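Local coordinates for fucolectin-related protein (PDB 2WMF) that hydrolyses host carbohydrate antigens, probably of the blood-group type, through the catalytic module of a family 98 glycoside hydrolase, at residues Trp185-Ile190 with Ser227-Ser232; Asn281-Gly286 with Ser430-Asn435; Glu330-Thr335 with Ser387-Asn392; Ala337-Trp340 with Arg345-Ser348; Ile381-Ile386 with Ala393-Lys398. All blocks are in the same frame, centred on the assembly; numbering follows the deposited sequence.

Contact 1 of 5, residues Trp185-Ile190 with Ser227-Ser232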
# COMPACT_ATOMS: atom_id res chain seq x y z
N TRP A 185 12.61 8.25 -12.45
CA TRP A 185 13.18 9.56 -12.86
C TRP A 185 12.58 10.68 -11.99
O TRP A 185 13.27 11.64 -11.65
CB TRP A 185 12.90 9.81 -14.36
CG TRP A 185 11.47 10.10 -14.62
CD1 TRP A 185 10.46 9.18 -14.83
CD2 TRP A 185 10.84 11.38 -14.59
NE1 TRP A 185 9.24 9.83 -14.91
CE2 TRP A 185 9.45 11.18 -14.78
CE3 TRP A 185 11.31 12.70 -14.43
CZ2 TRP A 185 8.56 12.23 -14.82
CZ3 TRP A 185 10.39 13.75 -14.45
CH2 TRP A 185 9.05 13.50 -14.61
N PHE A 186 11.30 10.54 -11.62
CA PHE A 186 10.57 11.57 -10.91
C PHE A 186 11.17 11.74 -9.50
O PHE A 186 11.54 12.83 -9.07
CB PHE A 186 9.06 11.26 -10.85
CG PHE A 186 8.29 12.31 -10.12
CD1 PHE A 186 7.78 13.41 -10.78
CD2 PHE A 186 8.15 12.24 -8.74
CE1 PHE A 186 7.14 14.44 -10.12
CE2 PHE A 186 7.48 13.28 -8.03
CZ PHE A 186 7.00 14.40 -8.74
N TRP A 187 11.22 10.64 -8.76
CA TRP A 187 11.76 10.71 -7.42
C TRP A 187 13.25 11.08 -7.43
O TRP A 187 13.74 11.78 -6.50
CB TRP A 187 11.50 9.40 -6.64
CG TRP A 187 10.11 9.30 -6.12
CD1 TRP A 187 9.19 8.35 -6.42
CD2 TRP A 187 9.48 10.16 -5.15
NE1 TRP A 187 8.02 8.57 -5.74
CE2 TRP A 187 8.17 9.68 -4.96
CE3 TRP A 187 9.89 11.29 -4.44
CZ2 TRP A 187 7.26 10.29 -4.07
CZ3 TRP A 187 8.98 11.93 -3.60
CH2 TRP A 187 7.68 11.41 -3.40
N GLU A 188 13.99 10.63 -8.44
CA GLU A 188 15.39 11.05 -8.57
C GLU A 188 15.45 12.59 -8.68
O GLU A 188 16.29 13.28 -8.06
CB GLU A 188 16.04 10.37 -9.79
CG GLU A 188 16.37 8.94 -9.60
CD GLU A 188 16.71 8.18 -10.87
OE1 GLU A 188 16.82 8.81 -11.98
OE2 GLU A 188 16.93 6.95 -10.74
N THR A 189 14.52 13.14 -9.44
CA THR A 189 14.51 14.57 -9.71
C THR A 189 14.13 15.37 -8.48
O THR A 189 14.78 16.39 -8.15
CB THR A 189 13.56 14.87 -10.92
OG1 THR A 189 14.08 14.22 -12.08
CG2 THR A 189 13.51 16.35 -11.22
N ILE A 190 13.15 14.87 -7.74
CA ILE A 190 12.72 15.58 -6.51
C ILE A 190 13.88 15.73 -5.52
O ILE A 190 14.09 16.82 -5.00
CB ILE A 190 11.50 14.88 -5.82
CG1 ILE A 190 10.30 14.90 -6.79
CG2 ILE A 190 11.19 15.45 -4.43
CD1 ILE A 190 9.99 16.19 -7.39
N SER A 227 11.57 3.64 -0.35
CA SER A 227 12.03 3.02 0.89
C SER A 227 13.53 3.36 1.12
O SER A 227 13.99 3.57 2.27
CB SER A 227 11.75 1.51 0.92
OG SER A 227 12.63 0.76 0.13
N GLY A 228 14.29 3.54 0.05
CA GLY A 228 15.70 3.97 0.15
C GLY A 228 15.84 5.35 0.80
O GLY A 228 16.77 5.58 1.59
N PHE A 229 14.92 6.27 0.52
CA PHE A 229 14.91 7.61 1.18
C PHE A 229 14.76 7.47 2.71
O PHE A 229 15.43 8.15 3.48
CB PHE A 229 13.75 8.47 0.67
CG PHE A 229 13.88 8.96 -0.78
CD1 PHE A 229 15.09 9.27 -1.36
CD2 PHE A 229 12.72 9.15 -1.51
CE1 PHE A 229 15.13 9.77 -2.64
CE2 PHE A 229 12.76 9.63 -2.78
CZ PHE A 229 13.94 9.93 -3.36
N TRP A 230 13.88 6.58 3.12
CA TRP A 230 13.62 6.29 4.54
C TRP A 230 14.90 5.71 5.15
O TRP A 230 15.35 6.16 6.20
CB TRP A 230 12.46 5.30 4.64
CG TRP A 230 12.19 4.74 5.99
CD1 TRP A 230 11.86 5.44 7.14
CD2 TRP A 230 12.25 3.36 6.36
NE1 TRP A 230 11.71 4.54 8.20
CE2 TRP A 230 11.91 3.27 7.71
CE3 TRP A 230 12.48 2.17 5.63
CZ2 TRP A 230 11.83 2.04 8.37
CZ3 TRP A 230 12.43 0.97 6.30
CH2 TRP A 230 12.09 0.90 7.64
N LEU A 231 15.49 4.72 4.49
CA LEU A 231 16.72 4.07 4.99
C LEU A 231 17.89 5.07 5.06
O LEU A 231 18.82 4.90 5.87
CB LEU A 231 17.08 2.89 4.11
CG LEU A 231 16.15 1.69 4.24
CD1 LEU A 231 16.26 0.59 3.12
CD2 LEU A 231 16.30 1.05 5.64
N SER A 232 17.86 6.09 4.19
CA SER A 232 18.90 7.12 4.13
C SER A 232 18.71 8.28 5.12
O SER A 232 19.53 9.21 5.14
CB SER A 232 18.96 7.69 2.70
OG SER A 232 19.29 6.71 1.71
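W187 and F229 are the pair through which helix 184-192 meets helix 219-231, two of the outer helices of a closed eight-stranded parallel barrel of the (beta/alpha)8 kind. The rings are neither stacked nor edge-to-face. Their planes stand 73° apart, and the centroids of the six-membered W187 ring and the F229 ring lie 5.9 Å from each other. F229 CE2 comes to 3.7 Å from W187 CE3, the closest carbon pair, while W187 CB is 4.1 Å from both CE2 and CZ of F229. F229 CZ also faces W187 O at 3.6 Å, with that oxygen at the ring edge and in its plane, where the slightly positive rim could give a weak electrostatic attraction.

Both side chains leave their helices in the same way, with CG anti to the carbonyl carbon (chi1 -78° for W187, -69° for F229), and this sends each ring toward the other helix. Further out, L209 of barrel strand 207-212 touches both rings, and the W187 ring also meets that of W179. W187 NE1 makes a weak hydrogen bond to D181 O. Just past the C-terminal end of helix 219-231, S232 OG gives G228 O a 2.8 Å hydrogen bond, arriving from the face of that carbonyl opposite to S232 N.

Contact 2 of 5, residues Asn281-Gly286 with Ser430-Asn435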
# COMPACT_ATOMS: atom_id res chain seq x y z
N ASN A 281 3.54 -5.47 0.48
CA ASN A 281 4.80 -5.02 -0.10
C ASN A 281 5.38 -3.84 0.67
O ASN A 281 6.61 -3.70 0.77
CB ASN A 281 4.57 -4.59 -1.56
CG ASN A 281 4.40 -5.76 -2.52
OD1 ASN A 281 4.44 -6.94 -2.14
ND2 ASN A 281 4.14 -5.42 -3.79
N VAL A 282 4.48 -2.99 1.14
CA VAL A 282 4.86 -1.76 1.89
C VAL A 282 5.28 -2.18 3.32
O VAL A 282 6.42 -1.88 3.77
CB VAL A 282 3.73 -0.73 1.87
CG1 VAL A 282 4.00 0.40 2.87
CG2 VAL A 282 3.55 -0.18 0.40
N TYR A 283 4.37 -2.86 3.98
CA TYR A 283 4.58 -3.38 5.37
C TYR A 283 5.93 -4.10 5.52
O TYR A 283 6.76 -3.77 6.39
CB TYR A 283 3.40 -4.28 5.75
CG TYR A 283 3.62 -5.01 7.04
CD1 TYR A 283 3.25 -4.44 8.24
CD2 TYR A 283 4.12 -6.31 7.05
CE1 TYR A 283 3.43 -5.13 9.45
CE2 TYR A 283 4.30 -7.01 8.26
CZ TYR A 283 3.95 -6.40 9.45
OH TYR A 283 4.17 -7.12 10.66
N THR A 284 6.15 -5.12 4.68
CA THR A 284 7.37 -5.93 4.80
C THR A 284 8.64 -5.18 4.43
O THR A 284 9.73 -5.65 4.73
CB THR A 284 7.29 -7.25 3.99
OG1 THR A 284 7.12 -6.96 2.59
CG2 THR A 284 6.13 -8.14 4.49
N GLY A 285 8.48 -4.05 3.72
CA GLY A 285 9.57 -3.12 3.38
C GLY A 285 9.81 -2.04 4.41
O GLY A 285 10.61 -1.14 4.19
N GLY A 286 9.13 -2.13 5.53
CA GLY A 286 9.23 -1.13 6.58
C GLY A 286 8.30 0.08 6.52
O GLY A 286 8.38 1.02 7.33
N SER A 430 8.81 -14.94 10.67
CA SER A 430 7.61 -15.18 9.87
C SER A 430 7.90 -15.35 8.36
O SER A 430 8.92 -14.85 7.85
CB SER A 430 6.63 -14.03 10.00
OG SER A 430 6.24 -13.80 11.33
N TRP A 431 6.98 -16.03 7.69
CA TRP A 431 6.91 -16.07 6.25
C TRP A 431 5.71 -15.23 5.81
O TRP A 431 4.61 -15.39 6.33
CB TRP A 431 6.67 -17.51 5.74
CG TRP A 431 7.87 -18.41 5.74
CD1 TRP A 431 8.08 -19.55 6.53
CD2 TRP A 431 8.96 -18.34 4.84
NE1 TRP A 431 9.27 -20.16 6.18
CE2 TRP A 431 9.83 -19.47 5.12
CE3 TRP A 431 9.29 -17.47 3.80
CZ2 TRP A 431 10.97 -19.72 4.39
CZ3 TRP A 431 10.45 -17.75 3.07
CH2 TRP A 431 11.28 -18.84 3.39
N TYR A 432 5.95 -14.37 4.82
CA TYR A 432 4.92 -13.56 4.15
C TYR A 432 4.81 -14.10 2.70
O TYR A 432 5.81 -14.16 1.97
CB TYR A 432 5.28 -12.06 4.16
CG TYR A 432 4.99 -11.46 5.51
CD1 TYR A 432 3.77 -10.85 5.74
CD2 TYR A 432 5.85 -11.65 6.59
CE1 TYR A 432 3.40 -10.40 7.00
CE2 TYR A 432 5.50 -11.19 7.90
CZ TYR A 432 4.28 -10.57 8.11
OH TYR A 432 3.93 -10.14 9.38
N ILE A 433 3.60 -14.48 2.29
CA ILE A 433 3.38 -15.31 1.12
C ILE A 433 2.20 -14.79 0.29
O ILE A 433 1.18 -14.37 0.85
CB ILE A 433 3.02 -16.75 1.56
CG1 ILE A 433 4.11 -17.33 2.47
CG2 ILE A 433 2.73 -17.64 0.38
CD1 ILE A 433 3.54 -18.05 3.66
N TYR A 434 2.31 -14.87 -1.03
CA TYR A 434 1.15 -14.72 -1.91
C TYR A 434 1.35 -15.37 -3.27
O TYR A 434 2.45 -15.66 -3.71
CB TYR A 434 0.67 -13.28 -2.03
CG TYR A 434 1.61 -12.17 -2.51
CD1 TYR A 434 2.17 -12.19 -3.79
CD2 TYR A 434 1.91 -11.06 -1.68
CE1 TYR A 434 3.02 -11.17 -4.22
CE2 TYR A 434 2.71 -10.02 -2.12
CZ TYR A 434 3.27 -10.05 -3.40
OH TYR A 434 4.03 -9.01 -3.86
N ASN A 435 0.21 -15.54 -3.96
CA ASN A 435 0.19 -15.93 -5.36
C ASN A 435 0.40 -14.63 -6.16
O ASN A 435 -0.34 -13.66 -5.96
CB ASN A 435 -1.16 -16.58 -5.69
CG ASN A 435 -1.28 -16.99 -7.16
OD1 ASN A 435 -0.89 -16.23 -8.06
ND2 ASN A 435 -1.75 -18.23 -7.40
O HOH W 1 6.12 -9.58 11.12
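Y432 reaches from strand 430-434 into the end of helix 272-283, and each level of its side chain meets a different group. Its CB lies 4.0 Å from T284 CG2. The same methyl then covers one face of the ring as a CH-pi contact, 3.7 Å from Y432 CG and displaced from the ring centre toward the rim. T284 presents it by placing CG2 anti to its own carbonyl carbon, while T284 OG1 bonds back to M280 O.

Farther along, Y432 CZ is 3.6 Å from Y283 CE2; the two tyrosines cross at about a right angle, with ring planes 45° apart. At the tip, Y432 OH bonds to H319 NE2 and to a water 2.9 Å away, which in turn donates to Y283 OH. Y283 OH is bonded to N323 O as well.

The partners belong to different architectures: the strand is part of a six-stranded antiparallel sheet, and the helix, which precedes barrel strand 289-293, ends in a Schellman motif with G286 at C-prime.

Two residues along the strand, Y434 OH donates to N281 OD1 at 2.7 Å. The proton meets a lone pair of N281 OD1 in the plane of its carbonyl, with a C=O...donor angle of 122°, and the oxygen sits at the edge of the tyrosine ring. The backbone N of Y366 is a second partner of this hydroxyl.

Contact 3 of 5, residues Glu330-Thr335 with Ser387-Asn392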
# COMPACT_ATOMS: atom_id res chain seq x y z
N GLU A 330 16.01 -3.23 11.53
CA GLU A 330 15.76 -4.60 11.01
C GLU A 330 15.95 -4.65 9.47
O GLU A 330 16.52 -5.61 8.93
CB GLU A 330 14.37 -5.10 11.38
CG GLU A 330 14.16 -5.49 12.84
CD GLU A 330 12.68 -5.78 13.07
OE1 GLU A 330 12.36 -6.93 12.73
OE2 GLU A 330 11.86 -4.88 13.49
N VAL A 331 15.44 -3.63 8.78
CA VAL A 331 15.63 -3.54 7.34
C VAL A 331 17.10 -3.35 7.00
O VAL A 331 17.64 -4.08 6.16
CB VAL A 331 14.71 -2.50 6.71
CG1 VAL A 331 14.92 -2.41 5.19
CG2 VAL A 331 13.26 -2.86 7.00
N VAL A 332 17.78 -2.43 7.67
CA VAL A 332 19.23 -2.28 7.45
C VAL A 332 19.96 -3.62 7.65
O VAL A 332 20.75 -4.08 6.81
CB VAL A 332 19.83 -1.16 8.34
CG1 VAL A 332 21.37 -1.26 8.39
CG2 VAL A 332 19.33 0.20 7.83
N ASN A 333 19.63 -4.31 8.74
CA ASN A 333 20.43 -5.48 9.11
C ASN A 333 20.23 -6.70 8.22
O ASN A 333 21.15 -7.52 8.08
CB ASN A 333 20.31 -5.76 10.59
CG ASN A 333 21.12 -4.74 11.41
OD1 ASN A 333 22.22 -4.35 10.97
ND2 ASN A 333 20.60 -4.28 12.52
N ARG A 334 19.09 -6.78 7.53
CA ARG A 334 18.85 -7.87 6.58
C ARG A 334 19.37 -7.56 5.16
O ARG A 334 19.34 -8.43 4.28
CB ARG A 334 17.34 -8.18 6.52
CG ARG A 334 16.58 -7.23 5.61
CD ARG A 334 15.10 -7.32 5.79
NE ARG A 334 14.41 -6.42 4.88
CZ ARG A 334 13.09 -6.23 4.84
NH1 ARG A 334 12.29 -6.87 5.68
NH2 ARG A 334 12.60 -5.41 3.92
N THR A 335 19.83 -6.32 4.94
CA THR A 335 20.21 -5.88 3.60
C THR A 335 21.63 -6.33 3.27
O THR A 335 22.58 -5.93 3.93
CB THR A 335 20.05 -4.34 3.46
OG1 THR A 335 18.66 -3.96 3.70
CG2 THR A 335 20.44 -3.85 2.08
N SER A 387 28.24 3.44 3.43
CA SER A 387 29.10 2.51 4.15
C SER A 387 28.81 2.62 5.64
O SER A 387 28.81 1.62 6.36
CB SER A 387 30.58 2.83 3.86
OG SER A 387 30.93 2.62 2.50
N SER A 388 28.52 3.83 6.10
CA SER A 388 28.14 4.09 7.48
C SER A 388 26.80 3.50 7.88
O SER A 388 26.65 2.94 8.97
CB SER A 388 28.12 5.60 7.72
OG SER A 388 27.83 5.87 9.06
N ILE A 389 25.81 3.61 6.99
CA ILE A 389 24.46 3.11 7.27
C ILE A 389 24.41 1.56 7.13
O ILE A 389 23.77 0.90 7.94
CB ILE A 389 23.44 3.73 6.29
CG1 ILE A 389 23.32 5.25 6.51
CG2 ILE A 389 22.06 3.11 6.48
CD1 ILE A 389 22.69 6.01 5.32
N PHE A 390 25.10 1.03 6.11
CA PHE A 390 25.02 -0.39 5.72
C PHE A 390 26.48 -0.96 5.69
O PHE A 390 27.00 -1.37 4.65
CB PHE A 390 24.43 -0.59 4.32
CG PHE A 390 23.05 -0.02 4.10
CD1 PHE A 390 21.92 -0.80 4.33
CD2 PHE A 390 22.88 1.26 3.53
CE1 PHE A 390 20.60 -0.29 4.03
CE2 PHE A 390 21.59 1.75 3.22
CZ PHE A 390 20.48 0.98 3.50
N PRO A 391 27.14 -1.01 6.86
CA PRO A 391 28.56 -1.40 6.79
C PRO A 391 28.83 -2.79 6.19
O PRO A 391 29.93 -3.03 5.66
CB PRO A 391 29.03 -1.28 8.24
CG PRO A 391 27.77 -1.35 9.06
CD PRO A 391 26.72 -0.65 8.22
N ASN A 392 27.83 -3.68 6.27
CA ASN A 392 27.95 -5.06 5.80
C ASN A 392 27.36 -5.30 4.42
O ASN A 392 27.47 -6.43 3.93
CB ASN A 392 27.32 -6.04 6.81
CG ASN A 392 27.93 -5.88 8.21
OD1 ASN A 392 27.20 -5.74 9.20
ND2 ASN A 392 29.25 -5.85 8.28
O HOH W 2 23.93 -6.42 9.96
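V332 and F390 cross obliquely, and T335 meets the same ring at a slant from just past the end of helix 328-334. Their methyls approach the CD1-CE1 part of the phenyl group from opposite sides of its plane: V332 CG2 is 4.0 Å from F390 CE1, and T335 CG2 is 4.1 Å from F390 CD1. On the V332 side, the ring is covered by its own neighbour, with I389 CG2 3.5 Å above the plane and offset toward the rim. The other V332 branch turns to the backbone. With CG1 anti to the V332 nitrogen (chi1 165°), that methyl comes to 3.3 Å from I389 O, a close approach to a carbonyl near the helix end.

F390 is where helix 383-389 gives way to a non-helical backbone, so the contact joins the end of one helix to the flank of helix 328-334 ahead of the parallel sheet strand 337-340. L231 of barrel helix 219-231 touches both V332 and F390, bringing the barrel against this pair.

T335 is held in its rotation by a hydrogen bond from OG1 to V331 O, 2.7 Å long and made from above the carbonyl plane. Toward the surface, a water donates to N333 OD1 at 2.9 Å and makes a weak bond to N392 OD1.

Contact 4 of 5, residues Ala337-Trp340 with Arg345-Ser348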
# COMPACT_ATOMS: atom_id res chain seq x y z
N ALA A 337 22.88 -6.11 -0.07
CA ALA A 337 23.36 -5.23 -1.14
C ALA A 337 22.39 -4.08 -1.31
O ALA A 337 21.19 -4.23 -1.05
CB ALA A 337 23.47 -5.98 -2.50
N VAL A 338 22.94 -2.92 -1.74
CA VAL A 338 22.15 -1.78 -2.18
C VAL A 338 22.62 -1.36 -3.55
O VAL A 338 23.76 -1.66 -3.95
CB VAL A 338 22.23 -0.56 -1.21
CG1 VAL A 338 21.79 -0.95 0.16
CG2 VAL A 338 23.65 0.08 -1.17
N PHE A 339 21.74 -0.70 -4.29
CA PHE A 339 22.12 -0.07 -5.54
C PHE A 339 22.18 1.43 -5.30
O PHE A 339 21.16 2.05 -4.94
CB PHE A 339 21.14 -0.39 -6.66
CG PHE A 339 21.57 0.18 -8.00
CD1 PHE A 339 22.32 -0.58 -8.90
CD2 PHE A 339 21.28 1.49 -8.33
CE1 PHE A 339 22.73 -0.05 -10.10
CE2 PHE A 339 21.70 2.04 -9.53
CZ PHE A 339 22.42 1.27 -10.41
N TRP A 340 23.36 2.00 -5.52
CA TRP A 340 23.60 3.44 -5.42
C TRP A 340 23.60 4.08 -6.80
O TRP A 340 24.31 3.61 -7.72
CB TRP A 340 24.96 3.71 -4.76
CG TRP A 340 25.27 5.17 -4.54
CD1 TRP A 340 24.44 6.11 -4.04
CD2 TRP A 340 26.53 5.80 -4.73
NE1 TRP A 340 25.09 7.32 -3.93
CE2 TRP A 340 26.38 7.15 -4.37
CE3 TRP A 340 27.76 5.37 -5.25
CZ2 TRP A 340 27.43 8.08 -4.47
CZ3 TRP A 340 28.81 6.30 -5.35
CH2 TRP A 340 28.62 7.64 -4.98
N ARG A 345 22.03 6.00 -12.92
CA ARG A 345 20.81 5.92 -12.12
C ARG A 345 19.94 4.73 -12.51
O ARG A 345 19.96 4.26 -13.66
CB ARG A 345 20.00 7.22 -12.20
CG ARG A 345 20.79 8.43 -11.73
CD ARG A 345 20.40 9.74 -12.37
NE ARG A 345 21.40 10.73 -11.98
CZ ARG A 345 22.61 10.86 -12.52
NH1 ARG A 345 22.97 10.12 -13.57
NH2 ARG A 345 23.48 11.71 -12.00
N ILE A 346 19.19 4.25 -11.54
CA ILE A 346 18.29 3.10 -11.77
C ILE A 346 17.25 3.42 -12.88
O ILE A 346 16.79 2.51 -13.59
CB ILE A 346 17.61 2.64 -10.44
CG1 ILE A 346 17.01 1.24 -10.63
CG2 ILE A 346 16.55 3.65 -9.92
CD1 ILE A 346 18.03 0.17 -10.83
N SER A 347 16.93 4.70 -13.07
CA SER A 347 16.02 5.12 -14.19
C SER A 347 16.57 4.77 -15.57
O SER A 347 15.83 4.76 -16.56
CB SER A 347 15.74 6.63 -14.15
OG SER A 347 16.94 7.35 -14.09
N SER A 348 17.88 4.54 -15.65
CA SER A 348 18.52 4.12 -16.90
C SER A 348 18.77 2.61 -17.01
O SER A 348 19.44 2.17 -17.96
CB SER A 348 19.82 4.87 -17.11
OG SER A 348 20.78 4.34 -16.22
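The central strand of a three-stranded parallel sheet, 337-340, meets the loop that follows it through F339 and I346. I346 CD1 stands over the centre of one face of the F339 ring, 4.2 Å above its plane. At the same time F339 CE2 is 3.9 Å from I346 N and 4.2 Å from I346 CB, so the ring touches the backbone as well as the branched chain. The carbonyl carbon of R345 makes a longer, oblique approach to the ring.

Two torsions explain the fit: CG of F339 is anti to its backbone nitrogen (chi1 -176°), which carries the ring out from the strand, and the chi2 of I346 (67°) folds CD1 back over it.

The chain here runs from the strand through a short connection into the 3-10 segment 346-348, and that turn has its own fastening. R345 O accepts from both S348 N, at 2.9 Å, and S348 OG, at 2.7 Å, the latter lying in the carbonyl plane. Thus the R345 carbonyl that the F339 ring approaches is held by two bonds, while I346 N is bonded to N341 OD1.

V376 of the adjoining strand 376-377 touches both F339 and I346. On the barrel side, I346 also packs on K184 and E188 of helix 184-192. The guanidinium of R345 turns elsewhere, forming a salt bridge from NE to E379 OE2.

Contact 5 of 5, residues Ile381-Ile386 with Ala393-Lys398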
# COMPACT_ATOMS: atom_id res chain seq x y z
N ILE A 381 23.28 11.12 -1.58
CA ILE A 381 23.90 10.43 -0.44
C ILE A 381 25.32 9.99 -0.85
O ILE A 381 25.50 9.23 -1.80
CB ILE A 381 23.08 9.18 0.01
CG1 ILE A 381 21.61 9.56 0.32
CG2 ILE A 381 23.75 8.52 1.24
CD1 ILE A 381 21.41 10.62 1.44
N ASP A 382 26.34 10.46 -0.14
CA ASP A 382 27.72 10.02 -0.43
C ASP A 382 27.98 8.55 -0.15
O ASP A 382 27.36 7.94 0.72
CB ASP A 382 28.74 10.84 0.39
CG ASP A 382 28.70 12.32 0.11
OD1 ASP A 382 28.00 12.79 -0.84
OD2 ASP A 382 29.35 13.04 0.89
N LYS A 383 28.93 7.98 -0.88
CA LYS A 383 29.25 6.58 -0.69
C LYS A 383 29.71 6.28 0.74
O LYS A 383 29.35 5.25 1.30
CB LYS A 383 30.28 6.11 -1.71
CG LYS A 383 30.21 4.59 -2.00
CD LYS A 383 31.10 4.20 -3.19
CE LYS A 383 31.05 2.69 -3.52
NZ LYS A 383 31.68 2.42 -4.90
N GLU A 384 30.47 7.21 1.32
CA GLU A 384 30.92 7.07 2.71
C GLU A 384 29.75 6.94 3.67
O GLU A 384 29.79 6.16 4.64
CB GLU A 384 31.76 8.27 3.13
CG GLU A 384 33.23 8.00 3.27
CD GLU A 384 34.05 8.00 1.96
OE1 GLU A 384 35.16 7.40 1.98
OE2 GLU A 384 33.63 8.62 0.94
N LYS A 385 28.70 7.71 3.39
CA LYS A 385 27.47 7.65 4.19
C LYS A 385 26.76 6.28 4.06
O LYS A 385 26.28 5.70 5.05
CB LYS A 385 26.52 8.78 3.81
CG LYS A 385 25.30 8.93 4.73
CD LYS A 385 25.71 9.06 6.21
CE LYS A 385 24.54 9.33 7.12
NZ LYS A 385 24.95 8.92 8.55
N ILE A 386 26.75 5.74 2.85
CA ILE A 386 26.17 4.41 2.64
C ILE A 386 26.90 3.36 3.46
O ILE A 386 26.29 2.49 4.10
CB ILE A 386 26.16 4.03 1.14
CG1 ILE A 386 25.33 5.04 0.35
CG2 ILE A 386 25.63 2.58 0.95
CD1 ILE A 386 25.36 4.83 -1.19
N ALA A 393 26.78 -4.28 3.77
CA ALA A 393 26.19 -4.45 2.43
C ALA A 393 27.19 -4.18 1.30
O ALA A 393 28.02 -3.28 1.39
CB ALA A 393 24.99 -3.53 2.28
N LYS A 394 27.07 -4.94 0.20
CA LYS A 394 27.76 -4.60 -1.02
C LYS A 394 27.10 -3.39 -1.63
O LYS A 394 25.86 -3.32 -1.70
CB LYS A 394 27.70 -5.75 -2.02
CG LYS A 394 28.17 -5.38 -3.45
CD LYS A 394 29.69 -5.30 -3.56
CE LYS A 394 30.13 -5.28 -5.03
NZ LYS A 394 31.63 -5.33 -5.13
N ILE A 395 27.90 -2.42 -2.05
CA ILE A 395 27.36 -1.27 -2.78
C ILE A 395 27.50 -1.52 -4.30
O ILE A 395 28.60 -1.54 -4.87
CB ILE A 395 28.03 0.06 -2.35
CG1 ILE A 395 27.96 0.24 -0.83
CG2 ILE A 395 27.40 1.28 -3.10
CD1 ILE A 395 28.73 1.45 -0.36
N LEU A 396 26.38 -1.77 -4.96
CA LEU A 396 26.35 -1.94 -6.43
C LEU A 396 26.13 -0.58 -7.07
O LEU A 396 25.42 0.24 -6.52
CB LEU A 396 25.24 -2.90 -6.88
CG LEU A 396 25.49 -4.37 -6.55
CD1 LEU A 396 24.24 -5.20 -6.80
CD2 LEU A 396 26.69 -4.90 -7.34
N THR A 397 26.78 -0.33 -8.19
CA THR A 397 26.51 0.84 -9.00
C THR A 397 26.33 0.37 -10.45
O THR A 397 26.51 -0.82 -10.76
CB THR A 397 27.66 1.86 -8.95
OG1 THR A 397 28.79 1.37 -9.69
CG2 THR A 397 28.07 2.22 -7.51
N LYS A 398 25.93 1.28 -11.34
CA LYS A 398 25.67 0.91 -12.70
C LYS A 398 26.94 0.39 -13.37
O LYS A 398 26.83 -0.41 -14.28
CB LYS A 398 25.14 2.08 -13.49
CG LYS A 398 24.66 1.69 -14.94
CD LYS A 398 23.92 2.82 -15.62
CE LYS A 398 23.77 2.52 -17.10
NZ LYS A 398 22.98 3.54 -17.72
O HOH W 3 30.79 -0.13 -5.43
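I386 and I395 form the dense part of this contact, where helix 383-389 rests on strand 394-396. I395 CD1 comes within 3.6 Å of I386 CG2, and I395 CG1 lies 3.8 Å from that same methyl. Both isoleucines point toward the opposite segment, and the end of the longer I395 arm meets the CG2 methyl of I386. I386 places CG2 anti to its backbone nitrogen, and this is the branch that meets the strand. W340 of the central strand touches both isoleucines, and V338 adds to the packing of I386, so the apolar packing extends beyond the pair.

K383 leads from this apolar pair to solvent. Its CG still packs on I395 CD1 at 3.8 Å, and further out its CE lies 3.9 Å from I395 CG2. From CG onward the chain is extended, running past the isoleucine with methylene groups against methyls. NZ then ends beside a water 2.8 Å away, which accepts from the ammonium group and donates to I395 O at 2.7 Å. This linkage is polar and indirect, unlike the hydrocarbon contacts of the pair. T397 CG2 makes only a distant approach to NZ, at 4.5 Å; the T397 hydroxyl is bonded to E343 OE1.

L396 points away from the helix and packs on helix 406-413, giving the strand a second helical neighbour. Strand 376-377, helix 383-389 and strand 394-396 make a beta-alpha-beta crossover whose two parallel strands have 337-340 between them.

How the contacts relate
Contacts 3, 4 and 5 are built round one small parallel sheet: centres of contacts 4 and 5 are 10 Å apart, V338 O and L396 N pair at 2.8 Å between neighbouring strands, and contacts 3 and 5 share helix 383-389. Contact 1 belongs to the barrel yet adjoins this unit, its centre 11 Å from that of contact 4, with E188 OE1 and S347 OG 2.6 Å apart, a probable hydrogen bond. Contacts 1 and 3 have centres 17 Å apart and touch where L231 O lies 3.8 Å from I389 CG2. Contact 2 ties the barrel to the antiparallel region; T284 O and R334 NH1, 3.0 Å apart, connect it to contact 3, whereas contact 5 remains about 15 Å away at the nearest atoms.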